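Local coordinates for alanine racemase (Actinobacillus succinogenes, PDB 3C3K), which is of unknown function here but has the two-domain periplasmic-binding-protein-like fold, as in the ligand-binding cores of LacI-type regulators, at residues P230-Q236 against K270-S276; I106-A111 against L266-K270. All coordinates share one frame; numbering follows the deposited sequence.

Interaction 1 (P230-Q236 against K270-S276)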
ATOM      1  N   PRO B 230     -15.589  10.531  10.273  1.00 17.27           N
ATOM      2  CA  PRO B 230     -16.622   9.993   9.448  1.00 15.83           C
ATOM      3  C   PRO B 230     -16.006   9.304   8.196  1.00 15.95           C
ATOM      4  O   PRO B 230     -14.881   9.606   7.759  1.00 14.37           O
ATOM      5  CB  PRO B 230     -17.378  11.242   8.968  1.00 16.18           C
ATOM      6  CG  PRO B 230     -16.380  12.363   9.141  1.00 16.97           C
ATOM      7  CD  PRO B 230     -15.602  12.015  10.321  1.00 16.81           C
ATOM      8  N   ALA B 231     -16.767   8.394   7.622  1.00 16.15           N
ATOM      9  CA  ALA B 231     -16.358   7.793   6.337  1.00 16.08           C
ATOM     10  C   ALA B 231     -16.212   8.908   5.319  1.00 15.48           C
ATOM     11  O   ALA B 231     -16.930   9.882   5.387  1.00 14.06           O
ATOM     12  CB  ALA B 231     -17.359   6.808   5.866  1.00 16.29           C
ATOM     13  N   LEU B 232     -15.327   8.676   4.336  1.00 14.71           N
ATOM     14  CA  LEU B 232     -14.802   9.709   3.474  1.00 15.12           C
ATOM     15  C   LEU B 232     -15.472   9.762   2.114  1.00 16.18           C
ATOM     16  O   LEU B 232     -15.416   8.791   1.376  1.00 15.38           O
ATOM     17  CB  LEU B 232     -13.250   9.515   3.347  1.00 14.46           C
ATOM     18  CG  LEU B 232     -12.666  10.496   2.376  1.00 15.01           C
ATOM     19  CD1 LEU B 232     -12.763  11.900   3.043  1.00 13.81           C
ATOM     20  CD2 LEU B 232     -11.225  10.028   2.054  1.00 17.49           C
ATOM     21  N   THR B 233     -16.193  10.865   1.833  1.00 14.65           N
ATOM     22  CA  THR B 233     -16.584  11.190   0.491  1.00 14.79           C
ATOM     23  C   THR B 233     -15.370  11.268  -0.414  1.00 14.29           C
ATOM     24  O   THR B 233     -14.314  11.814  -0.071  1.00 15.60           O
ATOM     25  CB  THR B 233     -17.348  12.483   0.438  1.00 14.65           C
ATOM     26  OG1 THR B 233     -18.507  12.351   1.246  1.00 12.63           O
ATOM     27  CG2 THR B 233     -17.774  12.873  -1.030  1.00 12.69           C
ATOM     28  N   THR B 234     -15.509  10.719  -1.590  1.00 14.77           N
ATOM     29  CA  THR B 234     -14.361  10.606  -2.456  1.00 14.64           C
ATOM     30  C   THR B 234     -14.783  10.497  -3.899  1.00 15.83           C
ATOM     31  O   THR B 234     -15.978  10.295  -4.220  1.00 15.65           O
ATOM     32  CB  THR B 234     -13.499   9.396  -2.025  1.00 14.91           C
ATOM     33  OG1 THR B 234     -12.271   9.386  -2.765  1.00 14.05           O
ATOM     34  CG2 THR B 234     -14.269   8.037  -2.194  1.00 12.61           C
ATOM     35  N   VAL B 235     -13.797  10.670  -4.775  1.00 15.48           N
ATOM     36  CA  VAL B 235     -13.961  10.309  -6.173  1.00 14.18           C
ATOM     37  C   VAL B 235     -13.445   8.885  -6.404  1.00 14.60           C
ATOM     38  O   VAL B 235     -12.240   8.659  -6.392  1.00 16.28           O
ATOM     39  CB  VAL B 235     -13.260  11.317  -7.131  1.00 14.50           C
ATOM     40  CG1 VAL B 235     -13.495  10.941  -8.540  1.00  9.68           C
ATOM     41  CG2 VAL B 235     -13.752  12.710  -6.880  1.00 12.42           C
ATOM     42  N   GLN B 236     -14.371   7.949  -6.608  1.00 14.31           N
ATOM     43  CA  GLN B 236     -14.040   6.532  -6.837  1.00 14.67           C
ATOM     44  C   GLN B 236     -13.571   6.298  -8.252  1.00 13.94           C
ATOM     45  O   GLN B 236     -14.292   6.655  -9.210  1.00 14.19           O
ATOM     46  CB  GLN B 236     -15.284   5.685  -6.618  1.00 15.63           C
ATOM     47  CG  GLN B 236     -15.081   4.211  -6.874  1.00 18.92           C
ATOM     48  CD  GLN B 236     -14.378   3.606  -5.728  1.00 25.61           C
ATOM     49  OE1 GLN B 236     -14.870   3.688  -4.602  1.00 31.60           O
ATOM     50  NE2 GLN B 236     -13.195   3.016  -5.972  1.00 26.38           N
ATOM     51  N   LYS B 270     -16.829   7.832 -10.209  1.00 20.03           N
ATOM     52  CA  LYS B 270     -18.083   8.046  -9.512  1.00 22.16           C
ATOM     53  C   LYS B 270     -17.829   8.897  -8.278  1.00 20.89           C
ATOM     54  O   LYS B 270     -16.864   8.676  -7.544  1.00 21.59           O
ATOM     55  CB  LYS B 270     -18.758   6.685  -9.152  1.00 21.27           C
ATOM     56  CG  LYS B 270     -20.205   6.857  -8.686  1.00 26.00           C
ATOM     57  CD  LYS B 270     -20.940   5.559  -8.168  1.00 26.32           C
ATOM     58  CE  LYS B 270     -22.531   5.679  -8.319  1.00 29.40           C
ATOM     59  NZ  LYS B 270     -23.159   4.361  -8.923  1.00 31.46           N
ATOM     60  N   PHE B 271     -18.714   9.855  -8.023  1.00 21.49           N
ATOM     61  CA  PHE B 271     -18.622  10.640  -6.793  1.00 20.25           C
ATOM     62  C   PHE B 271     -19.377   9.876  -5.795  1.00 19.14           C
ATOM     63  O   PHE B 271     -20.540   9.656  -5.982  1.00 20.65           O
ATOM     64  CB  PHE B 271     -19.309  11.948  -6.967  1.00 19.05           C
ATOM     65  CG  PHE B 271     -19.224  12.835  -5.801  1.00 19.60           C
ATOM     66  CD1 PHE B 271     -18.058  13.573  -5.560  1.00 22.21           C
ATOM     67  CD2 PHE B 271     -20.328  13.026  -4.973  1.00 22.03           C
ATOM     68  CE1 PHE B 271     -18.011  14.461  -4.542  1.00 18.92           C
ATOM     69  CE2 PHE B 271     -20.288  13.930  -3.926  1.00 18.69           C
ATOM     70  CZ  PHE B 271     -19.131  14.636  -3.699  1.00 18.73           C
ATOM     71  N   VAL B 272     -18.694   9.413  -4.777  1.00 18.20           N
ATOM     72  CA  VAL B 272     -19.316   8.551  -3.752  1.00 17.72           C
ATOM     73  C   VAL B 272     -19.460   9.363  -2.452  1.00 17.76           C
ATOM     74  O   VAL B 272     -18.486   9.751  -1.839  1.00 18.07           O
ATOM     75  CB  VAL B 272     -18.483   7.271  -3.537  1.00 17.51           C
ATOM     76  CG1 VAL B 272     -18.934   6.568  -2.342  1.00 18.35           C
ATOM     77  CG2 VAL B 272     -18.540   6.373  -4.804  1.00 12.60           C
ATOM     78  N   ARG B 273     -20.706   9.646  -2.092  1.00 18.80           N
ATOM     79  CA  ARG B 273     -21.051  10.509  -0.955  1.00 20.04           C
ATOM     80  C   ARG B 273     -21.032   9.762   0.344  1.00 19.34           C
ATOM     81  O   ARG B 273     -21.788   8.782   0.519  1.00 17.91           O
ATOM     82  CB  ARG B 273     -22.444  11.074  -1.111  1.00 20.89           C
ATOM     83  CG  ARG B 273     -22.710  11.573  -2.495  1.00 25.46           C
ATOM     84  CD  ARG B 273     -24.218  11.617  -2.849  1.00 34.74           C
ATOM     85  NE  ARG B 273     -24.361  12.342  -4.102  1.00 37.08           N
ATOM     86  CZ  ARG B 273     -24.186  13.656  -4.198  1.00 39.68           C
ATOM     87  NH1 ARG B 273     -24.297  14.243  -5.380  1.00 40.31           N
ATOM     88  NH2 ARG B 273     -23.896  14.381  -3.114  1.00 38.10           N
ATOM     89  N   ARG B 274     -20.180  10.226   1.270  1.00 17.44           N
ATOM     90  CA  ARG B 274     -20.240   9.674   2.599  1.00 18.72           C
ATOM     91  C   ARG B 274     -20.500  10.745   3.659  1.00 19.16           C
ATOM     92  O   ARG B 274     -20.893  11.858   3.326  1.00 20.12           O
ATOM     93  CB  ARG B 274     -18.998   8.849   2.890  1.00 18.15           C
ATOM     94  CG  ARG B 274     -18.780   7.805   1.786  1.00 17.90           C
ATOM     95  CD  ARG B 274     -17.808   6.729   2.215  1.00 21.28           C
ATOM     96  NE  ARG B 274     -17.754   5.637   1.241  1.00 20.34           N
ATOM     97  CZ  ARG B 274     -16.721   5.393   0.450  1.00 23.12           C
ATOM     98  NH1 ARG B 274     -15.625   6.166   0.495  1.00 15.86           N
ATOM     99  NH2 ARG B 274     -16.771   4.344  -0.367  1.00 21.85           N
ATOM    100  N   GLN B 275     -20.247  10.423   4.913  1.00 18.84           N
ATOM    101  CA  GLN B 275     -20.572  11.311   6.011  1.00 21.61           C
ATOM    102  C   GLN B 275     -19.653  12.532   6.093  1.00 19.71           C
ATOM    103  O   GLN B 275     -20.039  13.539   6.636  1.00 19.00           O
ATOM    104  CB  GLN B 275     -20.571  10.514   7.310  1.00 21.51           C
ATOM    105  CG  GLN B 275     -20.815  11.350   8.596  1.00 27.11           C
ATOM    106  CD  GLN B 275     -21.263  10.472   9.773  1.00 29.24           C
ATOM    107  OE1 GLN B 275     -20.637   9.409  10.048  1.00 36.32           O
ATOM    108  NE2 GLN B 275     -22.391  10.862  10.428  1.00 34.52           N
ATOM    109  N   SER B 276     -18.491  12.466   5.476  1.00 19.39           N
ATOM    110  CA  SER B 276     -17.483  13.544   5.596  1.00 19.59           C
ATOM    111  C   SER B 276     -17.859  14.790   4.818  1.00 20.64           C
ATOM    112  O   SER B 276     -17.261  15.825   5.001  1.00 19.03           O
ATOM    113  CB  SER B 276     -16.124  13.041   5.123  1.00 19.33           C
ATOM    114  OG  SER B 276     -16.115  12.996   3.713  1.00 14.41           O
TER
HETATM  115  O   HOH W   1     -19.000   7.683   8.965  1.00 22.10           O
HETATM  116  O   HOH W   2     -14.583   3.744  -1.977  1.00 24.67           O

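Interaction 2 (I106-A111 against L266-K270)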
ATOM      1  N   ILE B 106      -9.150   8.101 -15.911  1.00 16.45           N
ATOM      2  CA  ILE B 106     -10.393   8.819 -15.812  1.00 16.11           C
ATOM      3  C   ILE B 106     -10.173  10.247 -16.332  1.00 16.73           C
ATOM      4  O   ILE B 106      -9.032  10.636 -16.643  1.00 14.32           O
ATOM      5  CB  ILE B 106     -10.883   8.901 -14.323  1.00 17.08           C
ATOM      6  CG1 ILE B 106      -9.920   9.786 -13.492  1.00 16.55           C
ATOM      7  CG2 ILE B 106     -11.088   7.478 -13.762  1.00 14.33           C
ATOM      8  CD1 ILE B 106     -10.474  10.349 -12.203  1.00 17.62           C
ATOM      9  N   ASP B 107     -11.266  11.030 -16.380  1.00 15.68           N
ATOM     10  CA  ASP B 107     -11.182  12.458 -16.698  1.00 16.85           C
ATOM     11  C   ASP B 107     -11.049  13.265 -15.386  1.00 16.09           C
ATOM     12  O   ASP B 107     -12.026  13.550 -14.730  1.00 16.15           O
ATOM     13  CB  ASP B 107     -12.464  12.889 -17.433  1.00 16.04           C
ATOM     14  CG  ASP B 107     -12.444  14.339 -17.859  1.00 17.44           C
ATOM     15  OD1 ASP B 107     -11.678  15.181 -17.355  1.00 20.92           O
ATOM     16  OD2 ASP B 107     -13.247  14.671 -18.716  1.00 18.62           O
ATOM     17  N   ASP B 108      -9.837  13.674 -15.050  1.00 16.76           N
ATOM     18  CA  ASP B 108      -9.555  14.366 -13.811  1.00 16.03           C
ATOM     19  C   ASP B 108     -10.181  15.735 -13.731  1.00 16.18           C
ATOM     20  O   ASP B 108     -10.554  16.205 -12.638  1.00 15.03           O
ATOM     21  CB  ASP B 108      -8.062  14.435 -13.590  1.00 16.63           C
ATOM     22  CG  ASP B 108      -7.501  13.088 -13.116  1.00 16.15           C
ATOM     23  OD1 ASP B 108      -7.968  12.675 -12.064  1.00 15.62           O
ATOM     24  OD2 ASP B 108      -6.705  12.426 -13.800  1.00 15.75           O
ATOM     25  N   VAL B 109     -10.252  16.418 -14.859  1.00 16.44           N
ATOM     26  CA  VAL B 109     -10.861  17.772 -14.852  1.00 16.09           C
ATOM     27  C   VAL B 109     -12.321  17.686 -14.584  1.00 15.69           C
ATOM     28  O   VAL B 109     -12.779  18.405 -13.740  1.00 17.05           O
ATOM     29  CB  VAL B 109     -10.623  18.536 -16.157  1.00 16.76           C
ATOM     30  CG1 VAL B 109     -11.312  19.959 -16.107  1.00 16.94           C
ATOM     31  CG2 VAL B 109      -9.195  18.739 -16.285  1.00 14.06           C
ATOM     32  N   ALA B 110     -13.047  16.756 -15.226  1.00 14.73           N
ATOM     33  CA  ALA B 110     -14.487  16.661 -14.971  1.00 14.48           C
ATOM     34  C   ALA B 110     -14.780  16.238 -13.524  1.00 14.75           C
ATOM     35  O   ALA B 110     -15.691  16.797 -12.902  1.00 16.25           O
ATOM     36  CB  ALA B 110     -15.217  15.692 -15.952  1.00 12.99           C
ATOM     37  N   ALA B 111     -14.051  15.248 -12.999  1.00 13.42           N
ATOM     38  CA  ALA B 111     -14.234  14.826 -11.603  1.00 12.89           C
ATOM     39  C   ALA B 111     -13.970  15.955 -10.622  1.00 14.41           C
ATOM     40  O   ALA B 111     -14.734  16.082  -9.697  1.00 14.44           O
ATOM     41  CB  ALA B 111     -13.351  13.647 -11.269  1.00 12.80           C
ATOM     42  N   LEU B 266     -11.097   6.498 -21.602  1.00 16.10           N
ATOM     43  CA  LEU B 266     -11.521   7.188 -20.408  1.00 17.57           C
ATOM     44  C   LEU B 266     -12.529   6.291 -19.780  1.00 17.65           C
ATOM     45  O   LEU B 266     -13.518   5.989 -20.400  1.00 19.82           O
ATOM     46  CB  LEU B 266     -12.186   8.510 -20.732  1.00 16.96           C
ATOM     47  CG  LEU B 266     -11.202   9.683 -20.938  1.00 19.17           C
ATOM     48  CD1 LEU B 266     -12.059  10.889 -21.240  1.00 19.60           C
ATOM     49  CD2 LEU B 266     -10.333   9.965 -19.794  1.00 13.63           C
ATOM     50  N   LEU B 267     -12.272   5.851 -18.563  1.00 18.50           N
ATOM     51  CA  LEU B 267     -13.210   5.038 -17.779  1.00 18.29           C
ATOM     52  C   LEU B 267     -13.986   5.933 -16.773  1.00 18.96           C
ATOM     53  O   LEU B 267     -13.469   6.996 -16.347  1.00 18.87           O
ATOM     54  CB  LEU B 267     -12.476   3.873 -17.060  1.00 16.47           C
ATOM     55  CG  LEU B 267     -11.701   2.865 -17.923  1.00 17.60           C
ATOM     56  CD1 LEU B 267     -11.308   1.703 -17.072  1.00 17.48           C
ATOM     57  CD2 LEU B 267     -12.487   2.303 -19.161  1.00 20.91           C
ATOM     58  N   PRO B 268     -15.264   5.567 -16.462  1.00 19.19           N
ATOM     59  CA  PRO B 268     -16.094   6.465 -15.610  1.00 18.96           C
ATOM     60  C   PRO B 268     -15.615   6.501 -14.177  1.00 19.35           C
ATOM     61  O   PRO B 268     -15.324   5.467 -13.632  1.00 19.66           O
ATOM     62  CB  PRO B 268     -17.530   5.850 -15.638  1.00 20.33           C
ATOM     63  CG  PRO B 268     -17.470   4.586 -16.504  1.00 18.90           C
ATOM     64  CD  PRO B 268     -15.980   4.342 -16.905  1.00 19.66           C
ATOM     65  N   TRP B 269     -15.537   7.700 -13.592  1.00 19.18           N
ATOM     66  CA  TRP B 269     -15.371   7.891 -12.150  1.00 19.07           C
ATOM     67  C   TRP B 269     -16.731   8.053 -11.508  1.00 19.65           C
ATOM     68  O   TRP B 269     -17.674   8.442 -12.180  1.00 20.34           O
ATOM     69  CB  TRP B 269     -14.537   9.142 -11.888  1.00 18.54           C
ATOM     70  CG  TRP B 269     -15.091  10.346 -12.577  1.00 19.38           C
ATOM     71  CD1 TRP B 269     -14.752  10.807 -13.817  1.00 22.75           C
ATOM     72  CD2 TRP B 269     -16.102  11.235 -12.074  1.00 18.78           C
ATOM     73  NE1 TRP B 269     -15.497  11.917 -14.128  1.00 24.25           N
ATOM     74  CE2 TRP B 269     -16.318  12.212 -13.060  1.00 21.82           C
ATOM     75  CE3 TRP B 269     -16.840  11.295 -10.873  1.00 16.57           C
ATOM     76  CZ2 TRP B 269     -17.256  13.241 -12.904  1.00 21.86           C
ATOM     77  CZ3 TRP B 269     -17.793  12.321 -10.706  1.00 18.66           C
ATOM     78  CH2 TRP B 269     -18.008  13.266 -11.732  1.00 19.05           C
ATOM     79  N   LYS B 270     -16.829   7.832 -10.209  1.00 20.03           N
ATOM     80  CA  LYS B 270     -18.083   8.046  -9.512  1.00 22.16           C
ATOM     81  C   LYS B 270     -17.829   8.897  -8.278  1.00 20.89           C
ATOM     82  O   LYS B 270     -16.864   8.676  -7.544  1.00 21.59           O
ATOM     83  CB  LYS B 270     -18.758   6.685  -9.152  1.00 21.27           C
ATOM     84  CG  LYS B 270     -20.205   6.857  -8.686  1.00 26.00           C
ATOM     85  CD  LYS B 270     -20.940   5.559  -8.168  1.00 26.32           C
ATOM     86  CE  LYS B 270     -22.531   5.679  -8.319  1.00 29.40           C
ATOM     87  NZ  LYS B 270     -23.159   4.361  -8.923  1.00 31.46           N
TER
HETATM   88  O   HOH W   3     -13.486   9.639 -16.712  1.00 17.56           O

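Interaction 1 (P230-Q236 against K270-S276)
Thr233 lays its methyl obliquely against the Phe271 ring, with CG2 3.5 Å from Phe271 CZ. A chi1 of -60° sets OG1 beside the backbone N, facing the 270-276 segment, where Thr233 OG1 accepts from Arg274 N at 2.7 Å while also bonding to Ser277; the methyl falls anti to N. Its own amide is gripped as well: Thr233 N donates to Ser276 OG at 2.8 Å, and that hydroxyl is tied in turn to the carbonyl of Val216. Arg274, extended from CG to NE, runs beside Thr234, and its NH1 meets Leu232 O at 2.8 Å, almost in line with the carbonyl (C=O...N angle 160°). Val272 CG1 lies above one face of this guanidinium, offset toward its rim, and a water in its plane links NH2 to Gln236 OE1; Gln236 NE2 goes instead to the carbonyl of Gly221. Beyond these side chains the backbones form a short ladder. Thr234 and Val272 exchange two bonds, Val272 N to Thr234 O being 2.9 Å, and Gln236 and Lys270 do the same, with Gln236 N to Lys270 O at 2.8 Å. Between them Val235 and Phe271 make a non-hydrogen-bonded pair, both side chains turned to helix 108-121. These paired bonds make a short, twisted two-stranded antiparallel ribbon, its strand axes 4.7 Å apart and at 141°, beside the parallel sheet of the second domain of a periplasmic-binding-protein-like fold.

Interaction 2 (I106-A111 against L266-K270)
Ala111 sits over one face of the Trp269 indole in a CH-pi contact: its CB is 3.7 Å from the centroid of the five-membered ring and only 9° off the ring normal. Ala111 CA adds to the same face, 3.6 Å from Trp269 CE2. The indole is held out to the helix by a chi1 of 53°, which sets CG between the backbone N and the carbonyl carbon, and Tyr114 meets it edge-to-face. A longer apolar pair joins Ile106 CD1 to Trp269 CB at 4.3 Å. Elsewhere methyls are set against backbone carbonyl oxygens: Leu266 CD2 lies 3.5 Å from Ile106 O, and Ile106 CG2 is 3.5 Å from Leu267 O. Both segments leave neighbouring parallel strands, 102-105 and 264-266, of the first domain's sheet and head for the second domain, so they run together as two of the interdomain crossovers expected in a LacI-type, periplasmic-binding-protein-like fold. Polar contact between them is carried by one water, which accepts from Asp107 N at 2.6 Å and donates to Leu267 O at 2.7 Å. Within its own segment Asp107 is the N-cap of helix 108-121. Its OD1 takes Ala110 N at 3.0 Å with a nearly straight N-H...O angle of 170°, the donor approaching from above the carboxylate plane.

The two contacts have centres 15 Å apart and share Lys270, where the crossover of interaction 2 becomes the strand of interaction 1. In chain order the segments run 106-111, 230-236, 266-270 and 270-276, so the contacts interleave. They also touch directly: Val235 CG1 of interaction 1 is 3.8 Å from Ala111 CB and 3.9 Å from Trp269 CB of interaction 2. Helix 108-121 is common ground, since it starts in interaction 2 and further along packs against Phe271 of interaction 1. Together they trace a continuous path from the edge of the first domain's parallel sheet, through the interdomain connection, to the antiparallel ribbon of the second domain.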